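Local coordinates for proton-dependent oligopeptide transporter family protein (Xanthomonas campestris, PDB 6EI3) that probably carries small peptides across the bacterial membrane by coupling their uptake to protons, as in the POT branch of the Major Facilitator Superfamily, at residues Q316-M322 with P393-Q399; K309-W313 with P402-L406; S156-L161 with T327-A333. All blocks are in the same frame, centred on the assembly; numbering follows the deposited sequence.

Contact 1 of 3, residues Q316-M322 with P393-Q399; sequences QGREMRM and PMHIAWQ. With 78M ((2S)-2,3-dihydroxypropyl(7Z)-pentadec-7-enoate), chain E; 78M ((2S)-2,3-dihydroxypropyl(7Z)-pentadec-7-enoate), chain F; 78M ((2S)-2,3-dihydroxypropyl(7Z)-pentadec-7-enoate), chain K.
Arg321 and His395 form a single parallel beta bridge between two loops at the end of the helical bundle of this Major Facilitator fold. Arg321 N donates to Met394 O at 2.8 Å, and Ile396 N returns a bond to Arg321 O, nearly straight at 166°. The imidazole of His395, with CG anti to the backbone N (chi1 -167°), has Arg321 O above the centre of one face and O21 of a monoacylglycerol over the other. Ala397 N donates to its ND1, which fixes the ring's rotation. The Arg321 guanidinium plane stands 73° from this ring, NH2 coming 3.8 Å from His395 CB, while CD runs alongside Pro393 CB.

Met320 turns inward. Its CB lies against Met394 O, and a bend at chi3 brings CE to 3.3 Å from His395 O and close to Trp398 CB, with SD beside Gln399 CG. Further along, Met322 CE packs on Ile396 CD1, a methyl that also meets Gly317 O at 3.5 Å. Two buried glutamines lie alongside one another in opposite senses: Gln316 NE2 bonds Val381 O, Gln399 NE2 also donates to Trp313 O, and between them Gln399 NE2 reaches an in-plane lone pair of Gln316 OE1 at 3.1 Å.

Contact 2 of 3, residues K309-W313 with P402-L406; sequences KASTW and PYALL
Trp313 drives its six-membered ring into helix 400-424, meeting Tyr403, Pro402 and Leu406 in turn. From CB the chain leaves with CG anti to the carbonyl carbon (chi1 -67°), directed at the partner helix, and the near side of the indole passes Lys309 CA, which lies over one face. CE3 is the first ring atom to cross, 3.5 Å from Tyr403 CE2. CZ3 comes next and sits over the centre of the phenol ring, making a T-shaped stack with the tryptophan edge on the tyrosine face, planes at 87° and centroids 4.9 Å apart. CH2, at the far end, has three neighbours: Pro402 O approaches it near the ring plane at 3.4 Å, Pro402 CB packs close by, and Leu406 CD2 comes in obliquely at 3.5 Å. CZ2 then turns back along the same leucine methyl.

Beside the stack, a water in the plane of the tyrosine ring joins Tyr403 OH to Lys309 O, donating to the carbonyl at 2.7 Å. Helix 363-389 adds Val381 and Trp378 around the indole. An edge-to-face aromatic pair inside a buried helix-helix interface is thus the core of this join within the C-terminal half of a Major Facilitator fold.

Contact 3 of 3, residues S156-L161 with T327-A333; sequences SLLIPL and TASQMQA. With 78M ((2S)-2,3-dihydroxypropyl(7Z)-pentadec-7-enoate), chain K; 78M ((2S)-2,3-dihydroxypropyl(7Z)-pentadec-7-enoate), chain L; 78M ((2S)-2,3-dihydroxypropyl(7Z)-pentadec-7-enoate), chain I.
Leu157 and Ala333 meet in the wall of a monoacylglycerol pocket, where the kinked helix 137-165 lies against the 3-10 segment that precedes helix 334-357. Leu157 CG packs on Ala333 CB at 3.6 Å, and the acyl chain of the lipid runs past both residues.

Gln330 supplies the polar link. With its chain extended beyond CG, the amide arrives at the kink, where NE2 donates to a lone pair of Leu157 O in the carbonyl plane at 3.0 Å, the N-H bent to 144° and the acceptor tilted 26° from the amide plane. Leu161 N, the usual helical donor to Leu157 O, makes no bond to it and instead bonds weakly to Leu158 O, consistent with the kink at Pro160. The other end of the amide, OE1, takes the N-H of Thr327, and the two bonds together fix the amide's rotation. The Leu161 side chain lies across that of Gln330 at about a right angle, its CG 3.6 Å from NE2. Nearby, Gln330 CA points its hydrogen almost straight at Ser156 O, a CA-H...O contact of 3.3 Å.

Pro160 presses its ring on the start of the 3-10 segment: CB meets Thr327 CG2 at 3.5 Å and CG meets Ser329 CB. Waters bridge both ends, one donating to Pro160 O and bonded to Thr327 OG1, the other donating to Gln332 O and lying 2.6 Å from Ser156 OG.

Asn23 joins the two segments, through ND2 to Ser156 OG and through its backbone O to Gln332 NE2, while Gln27 of helix 25-30 bonds Ser329 OG. Val314 of helix 312-317 and Tyr403 of helix 400-424 flank the 3-10 segment, and further lipid tails line Leu158 and Leu161 on the outer side of helix 137-165.

How the contacts relate
Of the segments involved, 156-161 on helix 137-165 comes first from the N terminus. Contact 3 closes the longest loop, bringing 156-161 to 327-333 and so joining the N-terminal half of the fold to the C-terminal half. Within that second half, 309-313 opens the loop that contact 2 closes at 402-406, and contact 1, from 316-322 to 393-399, is nested inside it. Contact 3 crosses both, since 327-333 falls inside each of their loops while 156-161 lies before them. The three sites adjoin: contacts 1 and 2 share helix 312-317, Met331 packs on Ile396, and Ala328 on Gly317. One lipid molecule touches contacts 1 and 3.

Contact 1 of 3, residues Q316-M322 with P393-Q399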
loop_
_atom_site.group_PDB
_atom_site.type_symbol
_atom_site.label_atom_id
_atom_site.label_comp_id
_atom_site.label_asym_id
_atom_site.label_seq_id
_atom_site.Cartn_x
_atom_site.Cartn_y
_atom_site.Cartn_z
ATOM N N GLN A 316 9.592 17.766 -5.961
ATOM C CA GLN A 316 9.220 19.157 -5.709
ATOM C C GLN A 316 10.178 19.732 -4.659
ATOM O O GLN A 316 10.750 20.792 -4.877
ATOM C CB GLN A 316 7.764 19.279 -5.203
ATOM C CG GLN A 316 7.377 20.733 -4.925
ATOM C CD GLN A 316 5.990 20.896 -4.371
ATOM O OE1 GLN A 316 5.709 20.538 -3.234
ATOM N NE2 GLN A 316 5.125 21.525 -5.132
ATOM N N GLY A 317 10.337 19.022 -3.541
ATOM C CA GLY A 317 11.190 19.430 -2.425
ATOM C C GLY A 317 12.599 19.839 -2.821
ATOM O O GLY A 317 13.134 20.821 -2.306
ATOM N N ARG A 318 13.194 19.104 -3.777
ATOM C CA ARG A 318 14.552 19.331 -4.295
ATOM C C ARG A 318 14.744 20.726 -4.885
ATOM O O ARG A 318 15.855 21.232 -4.858
ATOM C CB ARG A 318 14.894 18.279 -5.363
ATOM C CG ARG A 318 15.142 16.871 -4.797
ATOM C CD ARG A 318 15.628 15.931 -5.896
ATOM N NE ARG A 318 16.984 16.266 -6.352
ATOM C CZ ARG A 318 17.284 16.718 -7.567
ATOM N NH1 ARG A 318 16.333 16.868 -8.484
ATOM N NH2 ARG A 318 18.537 16.992 -7.886
ATOM N N GLU A 319 13.675 21.331 -5.432
ATOM C CA GLU A 319 13.728 22.664 -6.037
ATOM C C GLU A 319 13.349 23.778 -5.050
ATOM O O GLU A 319 13.298 24.934 -5.432
ATOM C CB GLU A 319 12.839 22.722 -7.298
ATOM C CG GLU A 319 13.142 21.648 -8.337
ATOM C CD GLU A 319 14.552 21.596 -8.898
ATOM O OE1 GLU A 319 15.099 22.669 -9.249
ATOM O OE2 GLU A 319 15.102 20.476 -9.009
ATOM N N MET A 320 13.062 23.429 -3.797
ATOM C CA MET A 320 12.662 24.411 -2.788
ATOM C C MET A 320 13.860 24.908 -1.961
ATOM O O MET A 320 14.888 24.245 -1.951
ATOM C CB MET A 320 11.561 23.809 -1.903
ATOM C CG MET A 320 10.315 23.465 -2.702
ATOM S SD MET A 320 9.039 22.666 -1.722
ATOM C CE MET A 320 8.202 24.146 -1.036
ATOM N N ARG A 321 13.746 26.075 -1.296
ATOM C CA ARG A 321 14.853 26.604 -0.475
ATOM C C ARG A 321 14.989 25.808 0.819
ATOM O O ARG A 321 13.995 25.428 1.432
ATOM C CB ARG A 321 14.648 28.084 -0.111
ATOM C CG ARG A 321 14.539 29.059 -1.272
ATOM C CD ARG A 321 14.705 30.497 -0.781
ATOM N NE ARG A 321 13.629 30.937 0.120
ATOM C CZ ARG A 321 13.755 31.092 1.438
ATOM N NH1 ARG A 321 14.913 30.833 2.038
ATOM N NH2 ARG A 321 12.724 31.500 2.166
ATOM N N MET A 322 16.222 25.575 1.245
ATOM C CA MET A 322 16.519 24.820 2.464
ATOM C C MET A 322 17.960 25.096 2.904
ATOM O O MET A 322 18.767 25.486 2.056
ATOM C CB MET A 322 16.309 23.302 2.220
ATOM C CG MET A 322 17.356 22.658 1.314
ATOM S SD MET A 322 16.900 20.972 0.874
ATOM C CE MET A 322 15.660 21.296 -0.312
ATOM N N PRO A 393 10.545 32.253 -4.715
ATOM C CA PRO A 393 11.353 31.316 -3.910
ATOM C C PRO A 393 10.510 30.717 -2.776
ATOM O O PRO A 393 9.873 31.452 -2.018
ATOM C CB PRO A 393 12.536 32.169 -3.431
ATOM C CG PRO A 393 12.044 33.569 -3.471
ATOM C CD PRO A 393 10.926 33.664 -4.472
ATOM N N MET A 394 10.393 29.388 -2.746
ATOM C CA MET A 394 9.566 28.720 -1.738
ATOM C C MET A 394 10.415 27.863 -0.824
ATOM O O MET A 394 11.126 26.990 -1.307
ATOM C CB MET A 394 8.435 27.911 -2.388
ATOM C CG MET A 394 7.422 28.784 -3.139
ATOM S SD MET A 394 6.445 29.866 -2.063
ATOM C CE MET A 394 5.149 28.741 -1.574
ATOM N N HIS A 395 10.366 28.127 0.493
ATOM C CA HIS A 395 11.135 27.353 1.464
ATOM C C HIS A 395 10.467 25.991 1.577
ATOM O O HIS A 395 9.236 25.900 1.513
ATOM C CB HIS A 395 11.163 28.064 2.830
ATOM C CG HIS A 395 12.180 27.512 3.786
ATOM N ND1 HIS A 395 11.936 26.354 4.510
ATOM C CD2 HIS A 395 13.408 27.983 4.113
ATOM C CE1 HIS A 395 13.028 26.144 5.233
ATOM N NE2 HIS A 395 13.936 27.104 5.037
ATOM N N ILE A 396 11.267 24.931 1.729
ATOM C CA ILE A 396 10.745 23.557 1.836
ATOM C C ILE A 396 9.756 23.377 3.026
ATOM O O ILE A 396 8.912 22.495 2.960
ATOM C CB ILE A 396 11.889 22.517 1.846
ATOM C CG1 ILE A 396 11.335 21.093 1.534
ATOM C CG2 ILE A 396 12.723 22.582 3.160
ATOM C CD1 ILE A 396 12.359 20.111 1.044
ATOM N N ALA A 397 9.834 24.234 4.075
ATOM C CA ALA A 397 8.912 24.188 5.223
ATOM C C ALA A 397 7.457 24.346 4.773
ATOM O O ALA A 397 6.556 23.917 5.485
ATOM C CB ALA A 397 9.273 25.267 6.247
ATOM N N TRP A 398 7.216 24.914 3.573
ATOM C CA TRP A 398 5.854 25.006 3.011
ATOM C C TRP A 398 5.238 23.616 2.817
ATOM O O TRP A 398 4.013 23.496 2.859
ATOM C CB TRP A 398 5.852 25.748 1.669
ATOM C CG TRP A 398 5.657 27.225 1.797
ATOM C CD1 TRP A 398 6.593 28.194 1.603
ATOM C CD2 TRP A 398 4.455 27.898 2.191
ATOM N NE1 TRP A 398 6.033 29.436 1.788
ATOM C CE2 TRP A 398 4.724 29.285 2.165
ATOM C CE3 TRP A 398 3.177 27.462 2.594
ATOM C CZ2 TRP A 398 3.760 30.245 2.510
ATOM C CZ3 TRP A 398 2.215 28.415 2.902
ATOM C CH2 TRP A 398 2.511 29.788 2.859
ATOM N N GLN A 399 6.072 22.558 2.633
ATOM C CA GLN A 399 5.535 21.176 2.485
ATOM C C GLN A 399 4.891 20.619 3.781
ATOM O O GLN A 399 4.192 19.608 3.699
ATOM C CB GLN A 399 6.578 20.182 1.959
ATOM C CG GLN A 399 7.078 20.449 0.547
ATOM C CD GLN A 399 7.815 19.259 -0.018
ATOM O OE1 GLN A 399 8.584 18.567 0.679
ATOM N NE2 GLN A 399 7.653 19.041 -1.322
HETATM O O21 78M E . 10.193 31.239 5.205
HETATM C C20 78M E . 8.916 30.933 4.658
HETATM C C18 78M E . 8.051 30.192 5.651
HETATM O O19 78M E . 8.749 29.041 6.134
HETATM C C17 78M E . 6.738 29.752 5.051
HETATM O O2 78M E . 5.869 29.249 6.096
HETATM C C1 78M E . 5.755 27.923 6.245
HETATM O O1 78M E . 6.545 27.131 5.813
HETATM C C2 78M E . 4.508 27.557 6.999
HETATM C C3 78M E . 3.793 26.344 6.410
HETATM C C4 78M E . 2.376 26.133 6.925
HETATM C C5 78M E . 2.261 25.342 8.224
HETATM C C6 78M E . 0.858 24.796 8.486
HETATM C C7 78M E . 0.690 24.211 9.851
HETATM C C8 78M E . 0.260 22.997 10.137
HETATM C C9 78M E . 0.078 22.415 11.512
HETATM C C10 78M E . 1.307 21.668 12.060
HETATM C C11 78M E . 2.400 22.551 12.671
HETATM C C12 78M E . 2.205 22.914 14.140
HETATM C C13 78M E . 3.427 23.562 14.779
HETATM C C15 78M E . 4.583 24.340 16.898
HETATM C C14 78M E . 3.309 23.802 16.278
HETATM O O21 78M F . 4.641 33.256 -1.926
HETATM C C20 78M F . 3.670 32.330 -2.395
HETATM C C18 78M F . 2.437 32.364 -1.522
HETATM O O19 78M F . 2.755 31.962 -0.188
HETATM C C17 78M F . 1.283 31.563 -2.086
HETATM O O2 78M F . 1.486 30.148 -1.843
HETATM C C1 78M F . 0.784 29.577 -0.855
HETATM O O1 78M F . 0.235 30.194 0.023
HETATM C C2 78M F . 0.758 28.081 -0.995
HETATM C C3 78M F . 0.038 27.368 0.148
HETATM C C4 78M F . -1.148 26.535 -0.306
HETATM C C5 78M F . -2.509 27.193 -0.145
HETATM C C6 78M F . -3.650 26.389 -0.771
HETATM C C7 78M F . -4.675 25.929 0.215
HETATM C C8 78M F . -4.658 24.798 0.901
HETATM C C9 78M F . -5.684 24.332 1.890
HETATM C C10 78M F . -5.750 25.185 3.164
HETATM C C11 78M F . -7.070 25.083 3.918
HETATM C C12 78M F . -7.169 23.915 4.887
HETATM C C13 78M F . -8.578 23.655 5.388
HETATM C C15 78M F . -10.091 22.316 6.897
HETATM C C14 78M F . -8.672 22.564 6.438
HETATM O O21 78M K . 11.260 29.262 7.175
HETATM C C20 78M K . 12.107 29.288 8.313
HETATM C C18 78M K . 12.430 27.887 8.775
HETATM O O19 78M K . 11.225 27.187 9.111
HETATM C C17 78M K . 13.396 27.861 9.939
HETATM O O2 78M K . 13.811 26.476 9.996
HETATM C C1 78M K . 15.111 26.181 9.849
HETATM O O1 78M K . 16.000 26.991 9.886
HETATM C C2 78M K . 15.305 24.718 9.587
HETATM C C3 78M K . 15.003 24.367 8.141
HETATM C C4 78M K . 14.903 22.873 7.899
HETATM C C5 78M K . 13.979 22.504 6.744
HETATM C C6 78M K . 12.481 22.662 7.039
HETATM C C7 78M K . 12.019 21.653 8.035
HETATM C C8 78M K . 10.785 21.272 8.276
HETATM C C9 78M K . 10.385 20.239 9.281
HETATM C C10 78M K . 10.494 18.816 8.713
HETATM C C11 78M K . 11.808 18.083 8.983
HETATM C C12 78M K . 11.916 17.412 10.346
HETATM C C13 78M K . 10.931 16.272 10.571
HETATM C C15 78M K . 9.888 14.662 12.193
HETATM C C14 78M K . 10.872 15.786 12.006
HETATM O O HOH W 1 11.918 27.589 -4.605
#

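Contact 2 of 3, residues K309-W313 with P402-L406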
loop_
_atom_site.group_PDB
_atom_site.type_symbol
_atom_site.label_atom_id
_atom_site.label_comp_id
_atom_site.label_asym_id
_atom_site.label_seq_id
_atom_site.Cartn_x
_atom_site.Cartn_y
_atom_site.Cartn_z
ATOM N N LYS A 309 4.249 10.858 -1.914
ATOM C CA LYS A 309 5.081 11.687 -1.026
ATOM C C LYS A 309 6.581 11.281 -1.133
ATOM O O LYS A 309 7.481 12.096 -0.864
ATOM C CB LYS A 309 4.567 11.681 0.424
ATOM C CG LYS A 309 4.613 10.345 1.108
ATOM C CD LYS A 309 3.708 10.318 2.341
ATOM C CE LYS A 309 3.974 9.088 3.171
ATOM N NZ LYS A 309 3.769 7.837 2.398
ATOM N N ALA A 310 6.828 10.036 -1.588
ATOM C CA ALA A 310 8.180 9.515 -1.745
ATOM C C ALA A 310 8.695 9.733 -3.181
ATOM O O ALA A 310 9.820 9.376 -3.484
ATOM C CB ALA A 310 8.219 8.024 -1.363
ATOM N N SER A 311 7.875 10.321 -4.059
ATOM C CA SER A 311 8.295 10.504 -5.433
ATOM C C SER A 311 8.049 11.946 -5.890
ATOM O O SER A 311 8.948 12.774 -5.772
ATOM C CB SER A 311 7.633 9.462 -6.333
ATOM O OG SER A 311 6.223 9.616 -6.395
ATOM N N THR A 312 6.822 12.259 -6.321
ATOM C CA THR A 312 6.411 13.589 -6.743
ATOM C C THR A 312 6.766 14.684 -5.694
ATOM O O THR A 312 7.275 15.736 -6.072
ATOM C CB THR A 312 4.907 13.572 -7.049
ATOM O OG1 THR A 312 4.627 12.586 -8.060
ATOM C CG2 THR A 312 4.389 14.932 -7.476
ATOM N N TRP A 313 6.482 14.448 -4.398
ATOM C CA TRP A 313 6.778 15.482 -3.390
ATOM C C TRP A 313 8.272 15.662 -3.163
ATOM O O TRP A 313 8.723 16.781 -2.914
ATOM C CB TRP A 313 6.080 15.200 -2.070
ATOM C CG TRP A 313 4.576 15.310 -2.108
ATOM C CD1 TRP A 313 3.763 15.274 -3.203
ATOM C CD2 TRP A 313 3.713 15.396 -0.967
ATOM N NE1 TRP A 313 2.445 15.396 -2.818
ATOM C CE2 TRP A 313 2.384 15.448 -1.446
ATOM C CE3 TRP A 313 3.938 15.497 0.416
ATOM C CZ2 TRP A 313 1.284 15.567 -0.590
ATOM C CZ3 TRP A 313 2.851 15.630 1.269
ATOM C CH2 TRP A 313 1.541 15.685 0.766
ATOM N N PRO A 402 0.841 20.514 3.151
ATOM C CA PRO A 402 0.289 19.272 2.570
ATOM C C PRO A 402 0.633 18.009 3.366
ATOM O O PRO A 402 -0.163 17.090 3.333
ATOM C CB PRO A 402 0.851 19.251 1.143
ATOM C CG PRO A 402 2.073 20.129 1.178
ATOM C CD PRO A 402 1.760 21.189 2.199
ATOM N N TYR A 403 1.760 17.957 4.117
ATOM C CA TYR A 403 2.024 16.774 4.948
ATOM C C TYR A 403 0.939 16.638 6.029
ATOM O O TYR A 403 0.439 15.538 6.252
ATOM C CB TYR A 403 3.424 16.808 5.606
ATOM C CG TYR A 403 4.422 15.961 4.847
ATOM C CD1 TYR A 403 4.424 14.574 4.974
ATOM C CD2 TYR A 403 5.265 16.529 3.898
ATOM C CE1 TYR A 403 5.255 13.778 4.193
ATOM C CE2 TYR A 403 6.139 15.747 3.146
ATOM C CZ TYR A 403 6.130 14.372 3.297
ATOM O OH TYR A 403 6.963 13.602 2.540
ATOM N N ALA A 404 0.572 17.757 6.678
ATOM C CA ALA A 404 -0.449 17.779 7.735
ATOM C C ALA A 404 -1.795 17.345 7.184
ATOM O O ALA A 404 -2.452 16.475 7.762
ATOM C CB ALA A 404 -0.552 19.177 8.356
ATOM N N LEU A 405 -2.186 17.927 6.038
ATOM C CA LEU A 405 -3.459 17.622 5.395
ATOM C C LEU A 405 -3.528 16.165 4.971
ATOM O O LEU A 405 -4.499 15.483 5.314
ATOM C CB LEU A 405 -3.715 18.566 4.201
ATOM C CG LEU A 405 -3.953 20.047 4.556
ATOM C CD1 LEU A 405 -3.689 20.935 3.368
ATOM C CD2 LEU A 405 -5.380 20.282 5.127
ATOM N N LEU A 406 -2.465 15.673 4.286
ATOM C CA LEU A 406 -2.404 14.287 3.800
ATOM C C LEU A 406 -2.390 13.238 4.929
ATOM O O LEU A 406 -3.049 12.209 4.796
ATOM C CB LEU A 406 -1.226 14.080 2.831
ATOM C CG LEU A 406 -1.009 12.652 2.281
ATOM C CD1 LEU A 406 -2.161 12.206 1.348
ATOM C CD2 LEU A 406 0.329 12.533 1.598
HETATM O O HOH W 2 8.320 14.313 0.526
#

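Contact 3 of 3, residues S156-L161 with T327-A333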
loop_
_atom_site.group_PDB
_atom_site.type_symbol
_atom_site.label_atom_id
_atom_site.label_comp_id
_atom_site.label_asym_id
_atom_site.label_seq_id
_atom_site.Cartn_x
_atom_site.Cartn_y
_atom_site.Cartn_z
ATOM N N SER A 156 13.881 8.197 7.735
ATOM C CA SER A 156 13.668 9.369 6.883
ATOM C C SER A 156 14.577 10.525 7.244
ATOM O O SER A 156 14.890 11.334 6.385
ATOM C CB SER A 156 12.222 9.839 6.966
ATOM O OG SER A 156 11.372 8.891 6.355
ATOM N N LEU A 157 14.949 10.653 8.526
ATOM C CA LEU A 157 15.829 11.730 8.918
ATOM C C LEU A 157 17.310 11.374 8.697
ATOM O O LEU A 157 18.093 12.258 8.371
ATOM C CB LEU A 157 15.598 12.102 10.391
ATOM C CG LEU A 157 14.333 12.899 10.748
ATOM C CD1 LEU A 157 14.189 13.007 12.246
ATOM C CD2 LEU A 157 14.363 14.297 10.164
ATOM N N LEU A 158 17.694 10.101 8.877
ATOM C CA LEU A 158 19.100 9.675 8.810
ATOM C C LEU A 158 19.617 9.263 7.412
ATOM O O LEU A 158 20.660 9.771 6.983
ATOM C CB LEU A 158 19.339 8.537 9.835
ATOM C CG LEU A 158 20.686 7.797 9.825
ATOM C CD1 LEU A 158 21.849 8.720 10.259
ATOM C CD2 LEU A 158 20.652 6.605 10.767
ATOM N N ILE A 159 18.931 8.314 6.743
ATOM C CA ILE A 159 19.364 7.754 5.462
ATOM C C ILE A 159 19.542 8.849 4.365
ATOM O O ILE A 159 20.574 8.820 3.707
ATOM C CB ILE A 159 18.493 6.543 5.009
ATOM C CG1 ILE A 159 18.399 5.480 6.133
ATOM C CG2 ILE A 159 19.046 5.921 3.723
ATOM C CD1 ILE A 159 19.812 4.888 6.655
ATOM N N PRO A 160 18.658 9.859 4.214
ATOM C CA PRO A 160 18.923 10.927 3.228
ATOM C C PRO A 160 20.201 11.723 3.490
ATOM O O PRO A 160 20.819 12.188 2.525
ATOM C CB PRO A 160 17.663 11.791 3.305
ATOM C CG PRO A 160 16.584 10.835 3.816
ATOM C CD PRO A 160 17.339 10.060 4.853
ATOM N N LEU A 161 20.620 11.851 4.778
ATOM C CA LEU A 161 21.859 12.528 5.185
ATOM C C LEU A 161 23.057 11.657 4.812
ATOM O O LEU A 161 24.069 12.185 4.368
ATOM C CB LEU A 161 21.886 12.830 6.703
ATOM C CG LEU A 161 21.062 14.020 7.206
ATOM C CD1 LEU A 161 21.316 14.251 8.678
ATOM C CD2 LEU A 161 21.400 15.305 6.452
ATOM N N THR A 327 18.058 17.993 3.354
ATOM C CA THR A 327 17.858 17.394 2.037
ATOM C C THR A 327 16.370 17.078 1.890
ATOM O O THR A 327 15.729 16.730 2.875
ATOM C CB THR A 327 18.862 16.258 1.768
ATOM O OG1 THR A 327 18.711 15.802 0.434
ATOM C CG2 THR A 327 18.767 15.115 2.764
ATOM N N ALA A 328 15.812 17.270 0.678
ATOM C CA ALA A 328 14.378 17.117 0.387
ATOM C C ALA A 328 13.697 15.853 0.974
ATOM O O ALA A 328 12.578 15.940 1.504
ATOM C CB ALA A 328 14.137 17.188 -1.124
ATOM N N SER A 329 14.366 14.691 0.847
ATOM C CA SER A 329 13.857 13.388 1.316
ATOM C C SER A 329 13.533 13.356 2.806
ATOM O O SER A 329 12.627 12.627 3.206
ATOM C CB SER A 329 14.827 12.274 0.946
ATOM O OG SER A 329 14.667 11.894 -0.412
ATOM N N GLN A 330 14.239 14.164 3.624
ATOM C CA GLN A 330 14.001 14.216 5.074
ATOM C C GLN A 330 12.577 14.650 5.461
ATOM O O GLN A 330 12.126 14.326 6.561
ATOM C CB GLN A 330 15.025 15.108 5.767
ATOM C CG GLN A 330 16.443 14.545 5.721
ATOM C CD GLN A 330 17.356 15.497 6.420
ATOM O OE1 GLN A 330 17.660 16.559 5.910
ATOM N NE2 GLN A 330 17.725 15.176 7.640
ATOM N N MET A 331 11.865 15.360 4.554
ATOM C CA MET A 331 10.492 15.816 4.809
ATOM C C MET A 331 9.559 14.636 5.049
ATOM O O MET A 331 8.539 14.808 5.711
ATOM C CB MET A 331 9.953 16.666 3.643
ATOM C CG MET A 331 10.646 18.021 3.517
ATOM S SD MET A 331 10.571 19.064 5.001
ATOM C CE MET A 331 8.922 19.740 4.859
ATOM N N GLN A 332 9.906 13.443 4.518
ATOM C CA GLN A 332 9.117 12.228 4.709
ATOM C C GLN A 332 8.990 11.843 6.182
ATOM O O GLN A 332 8.032 11.173 6.534
ATOM C CB GLN A 332 9.636 11.073 3.846
ATOM C CG GLN A 332 9.359 11.302 2.351
ATOM C CD GLN A 332 10.189 10.374 1.513
ATOM O OE1 GLN A 332 9.738 9.321 1.093
ATOM N NE2 GLN A 332 11.442 10.702 1.301
ATOM N N ALA A 333 9.891 12.354 7.065
ATOM C CA ALA A 333 9.807 12.101 8.513
ATOM C C ALA A 333 8.548 12.729 9.108
ATOM O O ALA A 333 8.124 12.334 10.196
ATOM C CB ALA A 333 11.033 12.648 9.212
HETATM O O21 78M K . 11.260 29.262 7.175
HETATM C C20 78M K . 12.107 29.288 8.313
HETATM C C18 78M K . 12.430 27.887 8.775
HETATM O O19 78M K . 11.225 27.187 9.111
HETATM C C17 78M K . 13.396 27.861 9.939
HETATM O O2 78M K . 13.811 26.476 9.996
HETATM C C1 78M K . 15.111 26.181 9.849
HETATM O O1 78M K . 16.000 26.991 9.886
HETATM C C2 78M K . 15.305 24.718 9.587
HETATM C C3 78M K . 15.003 24.367 8.141
HETATM C C4 78M K . 14.903 22.873 7.899
HETATM C C5 78M K . 13.979 22.504 6.744
HETATM C C6 78M K . 12.481 22.662 7.039
HETATM C C7 78M K . 12.019 21.653 8.035
HETATM C C8 78M K . 10.785 21.272 8.276
HETATM C C9 78M K . 10.385 20.239 9.281
HETATM C C10 78M K . 10.494 18.816 8.713
HETATM C C11 78M K . 11.808 18.083 8.983
HETATM C C12 78M K . 11.916 17.412 10.346
HETATM C C13 78M K . 10.931 16.272 10.571
HETATM C C15 78M K . 9.888 14.662 12.193
HETATM C C14 78M K . 10.872 15.786 12.006
HETATM O O21 78M L . 31.053 18.113 3.198
HETATM C C20 78M L . 31.109 18.482 4.571
HETATM C C18 78M L . 29.723 18.741 5.115
HETATM O O19 78M L . 29.793 19.487 6.336
HETATM C C17 78M L . 28.916 17.477 5.300
HETATM O O2 78M L . 29.204 16.909 6.601
HETATM C C1 78M L . 29.861 15.746 6.653
HETATM O O1 78M L . 30.469 15.272 5.729
HETATM C C2 78M L . 29.740 15.115 8.012
HETATM C C3 78M L . 29.004 13.776 8.023
HETATM C C4 78M L . 27.493 13.905 7.944
HETATM C C5 78M L . 26.726 12.867 8.755
HETATM C C6 78M L . 26.214 11.672 7.951
HETATM C C7 78M L . 25.113 10.909 8.650
HETATM C C8 78M L . 25.223 9.855 9.454
HETATM C C9 78M L . 26.483 9.160 9.899
HETATM C C10 78M L . 26.259 7.896 10.740
HETATM C C11 78M L . 26.329 6.593 9.948
HETATM C C12 78M L . 26.444 5.308 10.775
HETATM C C13 78M L . 25.230 4.914 11.617
HETATM C C15 78M L . 22.869 3.973 11.685
HETATM C C14 78M L . 23.999 4.483 10.821
HETATM O O21 78M I . 24.566 17.973 7.163
HETATM C C20 78M I . 25.764 18.712 6.940
HETATM C C18 78M I . 26.405 19.125 8.245
HETATM O O19 78M I . 27.388 20.132 7.995
HETATM C C17 78M I . 27.046 17.971 8.992
HETATM O O2 78M I . 26.092 16.887 9.126
HETATM C C1 78M I . 25.253 16.889 10.169
HETATM O O1 78M I . 25.118 17.817 10.924
HETATM C C2 78M I . 24.504 15.592 10.263
HETATM C C3 78M I . 24.306 15.107 11.694
HETATM C C4 78M I . 23.432 13.871 11.790
HETATM C C5 78M I . 24.068 12.739 12.569
HETATM C C6 78M I . 23.299 11.432 12.490
HETATM C C7 78M I . 22.497 11.150 13.722
HETATM C C8 78M I . 22.601 10.095 14.517
HETATM C C9 78M I . 23.558 8.948 14.385
HETATM C C10 78M I . 23.196 7.753 15.262
HETATM C C11 78M I . 24.311 6.722 15.375
HETATM C C12 78M I . 23.941 5.480 16.165
HETATM C C13 78M I . 23.645 4.251 15.314
HETATM C C15 78M I . 22.315 2.712 16.873
HETATM C C14 78M I . 22.314 3.559 15.610
HETATM O O HOH W 3 8.829 8.650 7.054
HETATM O O HOH W 4 19.605 13.054 0.142
#